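SloR (Streptococcus mutans, PDB 5CVI) probably acts as a manganese-responsive, dimeric DNA-binding transcription regulator of the DtxR/MntR family. Local coordinates at residues B[1-13]-B[38-51]. Sequence-based numbering, arbitrary orientation.
With ZN (zinc ion), chain H.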
HETATM    1  N   MSE B   1      -3.448  13.450   0.030  1.00 91.41           N
HETATM    2  CA  MSE B   1      -2.992  12.722  -1.149  1.00 87.61           C
HETATM    3  C   MSE B   1      -2.525  13.697  -2.227  1.00 90.82           C
HETATM    4  O   MSE B   1      -3.319  14.483  -2.749  1.00 92.36           O
HETATM    5  CB  MSE B   1      -4.112  11.821  -1.680  1.00 83.12           C
HETATM    6  CG  MSE B   1      -3.677  10.801  -2.726  1.00 78.74           C
HETATM    7 SE   MSE B   1      -3.526  11.529  -4.530  1.00128.90          SE
HETATM    8  CE  MSE B   1      -5.388  12.035  -4.810  1.00 68.99           C
ATOM      9  N   THR B   2      -1.235  13.650  -2.552  1.00 90.72           N
ATOM     10  CA  THR B   2      -0.670  14.523  -3.581  1.00 86.56           C
ATOM     11  C   THR B   2      -0.086  13.723  -4.743  1.00 82.85           C
ATOM     12  O   THR B   2       0.848  12.940  -4.557  1.00 84.63           O
ATOM     13  CB  THR B   2       0.432  15.439  -3.011  1.00 81.42           C
ATOM     14  OG1 THR B   2      -0.098  16.224  -1.936  1.00 86.89           O
ATOM     15  CG2 THR B   2       0.971  16.364  -4.095  1.00 70.25           C
ATOM     16  N   PRO B   3      -0.635  13.917  -5.952  1.00 73.28           N
ATOM     17  CA  PRO B   3      -0.120  13.238  -7.147  1.00 61.15           C
ATOM     18  C   PRO B   3       1.288  13.723  -7.465  1.00 54.02           C
ATOM     19  O   PRO B   3       1.510  14.932  -7.500  1.00 54.58           O
ATOM     20  CB  PRO B   3      -1.083  13.688  -8.254  1.00 56.88           C
ATOM     21  CG  PRO B   3      -2.289  14.217  -7.547  1.00 57.89           C
ATOM     22  CD  PRO B   3      -1.782  14.787  -6.263  1.00 65.90           C
ATOM     23  N   ASN B   4       2.225  12.806  -7.688  1.00 51.70           N
ATOM     24  CA  ASN B   4       3.583  13.209  -8.034  1.00 52.89           C
ATOM     25  C   ASN B   4       3.720  13.498  -9.527  1.00 41.56           C
ATOM     26  O   ASN B   4       2.763  13.349 -10.285  1.00 31.32           O
ATOM     27  CB  ASN B   4       4.612  12.164  -7.590  1.00 52.48           C
ATOM     28  CG  ASN B   4       4.726  11.009  -8.561  1.00 47.58           C
ATOM     29  OD1 ASN B   4       3.722  10.483  -9.035  1.00 50.94           O
ATOM     30  ND2 ASN B   4       5.955  10.615  -8.872  1.00 42.31           N
ATOM     31  N   LYS B   5       4.915  13.910  -9.937  1.00 37.56           N
ATOM     32  CA  LYS B   5       5.187  14.270 -11.325  1.00 31.79           C
ATOM     33  C   LYS B   5       4.818  13.180 -12.331  1.00 28.18           C
ATOM     34  O   LYS B   5       4.401  13.477 -13.448  1.00 25.22           O
ATOM     35  CB  LYS B   5       6.662  14.655 -11.487  1.00 27.85           C
ATOM     36  CG  LYS B   5       7.620  13.725 -10.762  1.00 35.21           C
ATOM     37  CD  LYS B   5       9.071  14.154 -10.923  1.00 41.14           C
ATOM     38  CE  LYS B   5       9.947  13.544  -9.840  1.00 46.29           C
ATOM     39  NZ  LYS B   5       9.737  12.073  -9.692  1.00 47.20           N
ATOM     40  N   GLU B   6       4.971  11.923 -11.928  1.00 28.54           N
ATOM     41  CA  GLU B   6       4.825  10.795 -12.847  1.00 34.96           C
ATOM     42  C   GLU B   6       3.427  10.668 -13.462  1.00 33.52           C
ATOM     43  O   GLU B   6       3.276  10.182 -14.586  1.00 29.69           O
ATOM     44  CB  GLU B   6       5.243   9.489 -12.156  1.00 35.72           C
ATOM     45  CG  GLU B   6       6.702   9.469 -11.720  1.00 37.04           C
ATOM     46  CD  GLU B   6       7.097   8.184 -11.012  1.00 48.39           C
ATOM     47  OE1 GLU B   6       6.223   7.313 -10.820  1.00 47.41           O
ATOM     48  OE2 GLU B   6       8.284   8.049 -10.646  1.00 58.17           O
ATOM     49  N   ASP B   7       2.414  11.119 -12.730  1.00 29.04           N
ATOM     50  CA  ASP B   7       1.029  11.022 -13.186  1.00 23.29           C
ATOM     51  C   ASP B   7       0.772  11.831 -14.453  1.00 22.42           C
ATOM     52  O   ASP B   7      -0.194  11.586 -15.175  1.00 22.62           O
ATOM     53  CB  ASP B   7       0.072  11.456 -12.078  1.00 24.87           C
ATOM     54  CG  ASP B   7       0.107  10.525 -10.889  1.00 27.73           C
ATOM     55  OD1 ASP B   7       0.431   9.336 -11.085  1.00 35.92           O
ATOM     56  OD2 ASP B   7      -0.181  10.981  -9.763  1.00 33.08           O
ATOM     57  N   TYR B   8       1.647  12.793 -14.718  1.00 21.74           N
ATOM     58  CA  TYR B   8       1.585  13.572 -15.946  1.00 22.59           C
ATOM     59  C   TYR B   8       1.832  12.660 -17.144  1.00 20.58           C
ATOM     60  O   TYR B   8       1.269  12.861 -18.218  1.00 24.63           O
ATOM     61  CB  TYR B   8       2.613  14.706 -15.902  1.00 20.77           C
ATOM     62  CG  TYR B   8       2.591  15.625 -17.099  1.00 32.23           C
ATOM     63  CD1 TYR B   8       1.670  16.660 -17.190  1.00 31.59           C
ATOM     64  CD2 TYR B   8       3.502  15.467 -18.135  1.00 32.35           C
ATOM     65  CE1 TYR B   8       1.651  17.509 -18.284  1.00 20.96           C
ATOM     66  CE2 TYR B   8       3.490  16.308 -19.231  1.00 33.47           C
ATOM     67  CZ  TYR B   8       2.564  17.327 -19.303  1.00 34.54           C
ATOM     68  OH  TYR B   8       2.552  18.167 -20.393  1.00 20.84           O
ATOM     69  N   LEU B   9       2.667  11.646 -16.948  1.00 22.85           N
ATOM     70  CA  LEU B   9       2.985  10.701 -18.012  1.00 25.18           C
ATOM     71  C   LEU B   9       1.767   9.888 -18.449  1.00 28.13           C
ATOM     72  O   LEU B   9       1.593   9.611 -19.636  1.00 20.84           O
ATOM     73  CB  LEU B   9       4.128   9.774 -17.589  1.00 20.00           C
ATOM     74  CG  LEU B   9       5.543  10.343 -17.727  1.00 30.84           C
ATOM     75  CD1 LEU B   9       5.620  11.753 -17.172  1.00 32.14           C
ATOM     76  CD2 LEU B   9       6.550   9.441 -17.025  1.00 33.66           C
ATOM     77  N   LYS B  10       0.923   9.515 -17.492  1.00 21.32           N
ATOM     78  CA  LYS B  10      -0.264   8.718 -17.794  1.00 24.71           C
ATOM     79  C   LYS B  10      -1.310   9.505 -18.580  1.00 28.29           C
ATOM     80  O   LYS B  10      -2.002   8.950 -19.432  1.00 28.66           O
ATOM     81  CB  LYS B  10      -0.879   8.140 -16.513  1.00 23.14           C
ATOM     82  CG  LYS B  10      -0.078   6.999 -15.902  1.00 23.12           C
ATOM     83  CD  LYS B  10      -0.880   6.242 -14.852  1.00 40.83           C
ATOM     84  CE  LYS B  10      -1.180   7.108 -13.639  1.00 25.28           C
ATOM     85  NZ  LYS B  10      -1.916   6.342 -12.592  1.00 37.20           N
ATOM     86  N   ILE B  11      -1.420  10.796 -18.289  1.00 22.65           N
ATOM     87  CA  ILE B  11      -2.361  11.658 -18.994  1.00 33.69           C
ATOM     88  C   ILE B  11      -1.869  11.956 -20.410  1.00 31.80           C
ATOM     89  O   ILE B  11      -2.651  11.978 -21.358  1.00 38.65           O
ATOM     90  CB  ILE B  11      -2.588  12.978 -18.237  1.00 37.85           C
ATOM     91  CG1 ILE B  11      -3.040  12.698 -16.803  1.00 42.09           C
ATOM     92  CG2 ILE B  11      -3.598  13.850 -18.969  1.00 41.61           C
ATOM     93  CD1 ILE B  11      -4.303  11.878 -16.706  1.00 49.49           C
ATOM     94  N   ILE B  12      -0.567  12.184 -20.543  1.00 24.06           N
ATOM     95  CA  ILE B  12       0.050  12.404 -21.846  1.00 30.12           C
ATOM     96  C   ILE B  12      -0.045  11.143 -22.701  1.00 35.34           C
ATOM     97  O   ILE B  12      -0.177  11.214 -23.924  1.00 38.33           O
ATOM     98  CB  ILE B  12       1.533  12.813 -21.704  1.00 32.07           C
ATOM     99  CG1 ILE B  12       1.650  14.163 -20.993  1.00 34.06           C
ATOM    100  CG2 ILE B  12       2.210  12.874 -23.064  1.00 31.74           C
ATOM    101  CD1 ILE B  12       0.996  15.312 -21.740  1.00 33.16           C
ATOM    102  N   TYR B  13       0.013   9.990 -22.041  1.00 32.29           N
ATOM    103  CA  TYR B  13      -0.031   8.702 -22.724  1.00 31.31           C
ATOM    104  C   TYR B  13      -1.314   8.535 -23.534  1.00 33.25           C
ATOM    105  O   TYR B  13      -1.268   8.203 -24.717  1.00 42.68           O
ATOM    106  CB  TYR B  13       0.099   7.560 -21.713  1.00 31.86           C
ATOM    107  CG  TYR B  13       0.462   6.222 -22.324  1.00 31.05           C
ATOM    108  CD1 TYR B  13      -0.512   5.393 -22.868  1.00 26.74           C
ATOM    109  CD2 TYR B  13       1.779   5.783 -22.342  1.00 32.24           C
ATOM    110  CE1 TYR B  13      -0.181   4.169 -23.421  1.00 27.96           C
ATOM    111  CE2 TYR B  13       2.118   4.560 -22.892  1.00 27.94           C
ATOM    112  CZ  TYR B  13       1.137   3.758 -23.428  1.00 32.43           C
ATOM    113  OH  TYR B  13       1.476   2.542 -23.972  1.00 37.52           O
ATOM    114  N   VAL B  38       2.018  21.869 -12.075  1.00 37.79           N
ATOM    115  CA  VAL B  38       2.285  21.018 -13.230  1.00 32.71           C
ATOM    116  C   VAL B  38       3.523  21.495 -13.980  1.00 33.99           C
ATOM    117  O   VAL B  38       4.250  20.695 -14.570  1.00 30.52           O
ATOM    118  CB  VAL B  38       1.082  20.968 -14.188  1.00 31.06           C
ATOM    119  CG1 VAL B  38       1.408  20.127 -15.411  1.00 30.14           C
ATOM    120  CG2 VAL B  38      -0.130  20.407 -13.473  1.00 38.18           C
ATOM    121  N   SER B  39       3.762  22.802 -13.949  1.00 24.17           N
ATOM    122  CA  SER B  39       4.940  23.375 -14.586  1.00 23.85           C
ATOM    123  C   SER B  39       6.222  22.872 -13.922  1.00 31.88           C
ATOM    124  O   SER B  39       7.243  22.685 -14.584  1.00 26.96           O
ATOM    125  CB  SER B  39       4.883  24.904 -14.557  1.00 28.13           C
ATOM    126  OG  SER B  39       4.842  25.394 -13.229  1.00 26.18           O
ATOM    127  N   GLU B  40       6.164  22.653 -12.612  1.00 33.92           N
ATOM    128  CA  GLU B  40       7.312  22.131 -11.882  1.00 32.99           C
ATOM    129  C   GLU B  40       7.461  20.626 -12.121  1.00 38.66           C
ATOM    130  O   GLU B  40       8.576  20.105 -12.179  1.00 24.75           O
ATOM    131  CB  GLU B  40       7.187  22.447 -10.388  1.00 31.93           C
ATOM    132  CG  GLU B  40       8.467  22.230  -9.578  1.00 38.53           C
ATOM    133  CD  GLU B  40       9.575  23.211  -9.940  1.00 45.32           C
ATOM    134  OE1 GLU B  40       9.282  24.238 -10.589  1.00 50.90           O
ATOM    135  OE2 GLU B  40      10.742  22.956  -9.574  1.00 42.02           O
HETATM  136  N   MSE B  41       6.333  19.935 -12.272  1.00 24.14           N
HETATM  137  CA  MSE B  41       6.346  18.504 -12.551  1.00 23.36           C
HETATM  138  C   MSE B  41       6.950  18.219 -13.925  1.00 27.09           C
HETATM  139  O   MSE B  41       7.815  17.354 -14.067  1.00 21.98           O
HETATM  140  CB  MSE B  41       4.933  17.918 -12.472  1.00 26.67           C
HETATM  141  CG  MSE B  41       4.196  18.213 -11.177  1.00 33.88           C
HETATM  142 SE   MSE B  41       2.486  17.273 -11.038  0.60 43.69          SE
HETATM  143  CE  MSE B  41       1.976  17.330 -12.915  1.00 30.14           C
ATOM    144  N   VAL B  42       6.482  18.944 -14.937  1.00 21.64           N
ATOM    145  CA  VAL B  42       7.000  18.790 -16.293  1.00 23.59           C
ATOM    146  C   VAL B  42       8.471  19.189 -16.351  1.00 27.42           C
ATOM    147  O   VAL B  42       9.252  18.613 -17.112  1.00 31.68           O
ATOM    148  CB  VAL B  42       6.195  19.623 -17.306  1.00 21.16           C
ATOM    149  CG1 VAL B  42       6.794  19.498 -18.698  1.00 20.62           C
ATOM    150  CG2 VAL B  42       4.740  19.188 -17.311  1.00 20.71           C
ATOM    151  N   LYS B  43       8.840  20.174 -15.539  1.00 23.40           N
ATOM    152  CA  LYS B  43      10.228  20.606 -15.425  1.00 24.52           C
ATOM    153  C   LYS B  43      11.103  19.450 -14.948  1.00 29.31           C
ATOM    154  O   LYS B  43      12.174  19.199 -15.501  1.00 27.41           O
ATOM    155  CB  LYS B  43      10.331  21.788 -14.459  1.00 26.88           C
ATOM    156  CG  LYS B  43      11.721  22.393 -14.307  1.00 31.50           C
ATOM    157  CD  LYS B  43      11.692  23.528 -13.284  1.00 41.96           C
ATOM    158  CE  LYS B  43      13.007  24.290 -13.222  1.00 49.59           C
ATOM    159  NZ  LYS B  43      12.891  25.487 -12.337  1.00 48.19           N
ATOM    160  N   LYS B  44      10.634  18.744 -13.925  1.00 23.63           N
ATOM    161  CA  LYS B  44      11.357  17.596 -13.389  1.00 25.68           C
ATOM    162  C   LYS B  44      11.397  16.445 -14.392  1.00 29.03           C
ATOM    163  O   LYS B  44      12.410  15.762 -14.526  1.00 34.46           O
ATOM    164  CB  LYS B  44      10.728  17.130 -12.070  1.00 24.87           C
ATOM    165  CG  LYS B  44      10.878  18.121 -10.919  1.00 40.65           C
ATOM    166  CD  LYS B  44      10.232  17.593  -9.642  1.00 41.71           C
ATOM    167  CE  LYS B  44      10.602  18.440  -8.428  1.00 38.96           C
ATOM    168  NZ  LYS B  44      10.204  19.866  -8.585  1.00 40.50           N
ATOM    169  N   LEU B  45      10.290  16.237 -15.097  1.00 31.14           N
ATOM    170  CA  LEU B  45      10.184  15.150 -16.066  1.00 30.39           C
ATOM    171  C   LEU B  45      11.136  15.335 -17.247  1.00 27.62           C
ATOM    172  O   LEU B  45      11.624  14.361 -17.820  1.00 21.53           O
ATOM    173  CB  LEU B  45       8.736  15.003 -16.546  1.00 24.93           C
ATOM    174  CG  LEU B  45       7.723  14.690 -15.441  1.00 23.19           C
ATOM    175  CD1 LEU B  45       6.295  14.748 -15.962  1.00 24.06           C
ATOM    176  CD2 LEU B  45       8.008  13.331 -14.818  1.00 20.95           C
ATOM    177  N   LEU B  46      11.396  16.587 -17.608  1.00 29.25           N
ATOM    178  CA  LEU B  46      12.331  16.894 -18.687  1.00 31.27           C
ATOM    179  C   LEU B  46      13.767  16.559 -18.291  1.00 29.35           C
ATOM    180  O   LEU B  46      14.537  16.031 -19.095  1.00 24.12           O
ATOM    181  CB  LEU B  46      12.221  18.367 -19.089  1.00 22.63           C
ATOM    182  CG  LEU B  46      10.887  18.807 -19.692  1.00 22.99           C
ATOM    183  CD1 LEU B  46      10.836  20.317 -19.857  1.00 25.75           C
ATOM    184  CD2 LEU B  46      10.658  18.119 -21.027  1.00 21.81           C
ATOM    185  N   LEU B  47      14.115  16.867 -17.044  1.00 29.62           N
ATOM    186  CA  LEU B  47      15.456  16.625 -16.524  1.00 35.30           C
ATOM    187  C   LEU B  47      15.737  15.135 -16.381  1.00 48.63           C
ATOM    188  O   LEU B  47      16.865  14.676 -16.580  1.00 59.42           O
ATOM    189  CB  LEU B  47      15.623  17.304 -15.168  1.00 30.83           C
ATOM    190  CG  LEU B  47      15.415  18.818 -15.145  1.00 32.82           C
ATOM    191  CD1 LEU B  47      15.482  19.350 -13.717  1.00 33.47           C
ATOM    192  CD2 LEU B  47      16.446  19.511 -16.028  1.00 28.28           C
ATOM    193  N   GLU B  48      14.699  14.383 -16.030  1.00 43.62           N
ATOM    194  CA  GLU B  48      14.836  12.952 -15.796  1.00 37.53           C
ATOM    195  C   GLU B  48      14.544  12.151 -17.063  1.00 30.24           C
ATOM    196  O   GLU B  48      14.394  10.931 -17.022  1.00 24.03           O
ATOM    197  CB  GLU B  48      13.954  12.520 -14.621  1.00 38.25           C
ATOM    198  CG  GLU B  48      14.422  13.121 -13.295  1.00 54.17           C
ATOM    199  CD  GLU B  48      13.350  13.140 -12.217  1.00 65.83           C
ATOM    200  OE1 GLU B  48      12.428  12.298 -12.265  1.00 73.31           O
ATOM    201  OE2 GLU B  48      13.432  14.007 -11.320  1.00 62.29           O
ATOM    202  N   ASP B  49      14.471  12.855 -18.189  1.00 31.87           N
ATOM    203  CA  ASP B  49      14.381  12.221 -19.502  1.00 40.13           C
ATOM    204  C   ASP B  49      13.128  11.368 -19.660  1.00 36.56           C
ATOM    205  O   ASP B  49      13.174  10.287 -20.245  1.00 36.99           O
ATOM    206  CB  ASP B  49      15.623  11.364 -19.758  1.00 46.74           C
ATOM    207  CG  ASP B  49      16.912  12.146 -19.609  1.00 54.52           C
ATOM    208  OD1 ASP B  49      16.936  13.331 -20.006  1.00 52.62           O
ATOM    209  OD2 ASP B  49      17.898  11.581 -19.088  1.00 60.38           O
ATOM    210  N   LEU B  50      12.010  11.860 -19.137  1.00 28.93           N
ATOM    211  CA  LEU B  50      10.752  11.129 -19.216  1.00 27.73           C
ATOM    212  C   LEU B  50       9.843  11.706 -20.300  1.00 29.52           C
ATOM    213  O   LEU B  50       8.963  11.021 -20.816  1.00 28.22           O
ATOM    214  CB  LEU B  50      10.052  11.120 -17.857  1.00 20.62           C
ATOM    215  CG  LEU B  50      10.774  10.340 -16.756  1.00 21.34           C
ATOM    216  CD1 LEU B  50      10.082  10.530 -15.414  1.00 21.51           C
ATOM    217  CD2 LEU B  50      10.848   8.863 -17.115  1.00 21.54           C
ATOM    218  N   VAL B  51      10.067  12.970 -20.640  1.00 30.86           N
ATOM    219  CA  VAL B  51       9.318  13.626 -21.706  1.00 29.42           C
ATOM    220  C   VAL B  51      10.211  14.587 -22.479  1.00 28.32           C
ATOM    221  O   VAL B  51      11.300  14.942 -22.025  1.00 24.00           O
ATOM    222  CB  VAL B  51       8.102  14.406 -21.160  1.00 30.76           C
ATOM    223  CG1 VAL B  51       7.128  13.464 -20.475  1.00 34.07           C
ATOM    224  CG2 VAL B  51       8.554  15.504 -20.211  1.00 28.75           C
TER
HETATM  225 ZN    ZN H 301       0.363   7.945  -9.644  1.00 23.52          ZN
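Lys5 NZ and Glu48 OE1 form a long salt bridge of 3.7 Å, a polar link between segments 1-13 and 38-51. The lysine chain reaches Glu48 by running across Lys44, its CD 3.6 Å from Lys44 CB, and then bending at its last torsion (chi4 49°). At its root, Lys5 CB lies against Leu45 CD2 and CB of Met41, present as selenomethionine, where the two backbones come closest. Next to this ion pair the contact is apolar. Tyr8 fits as a knob into a hole formed by Val38, Met41, Val42 and Leu45; with its CG anti to the backbone N (chi1 -177°), the ring is carried over Val42. There Val42 CG2 makes a CH-pi contact over one face, 3.6 Å from the centroid of the Tyr8 ring, while Ile12 CG1 lies on the opposite face. The hydroxyl of Tyr8 is hydrogen-bonded to Asn24, tying the ring to helix 24-30. Leu9 spreads its two methyls, CD1 packed against Leu45 and Val51, CD2 4.0 Å from Leu50 CB. The axes of helix segments 7-13 and 38-47 cross at -89°, close to perpendicular. Asp7 OD1 binds zinc at 2.0 Å with Glu99, Glu102 and His103. Helix 7-18, which carries Asp7, thus packs on helix 35-47, second helix of the helix-turn-helix (24-30 and 35-47), consistent with the DtxR-family DNA-binding domain.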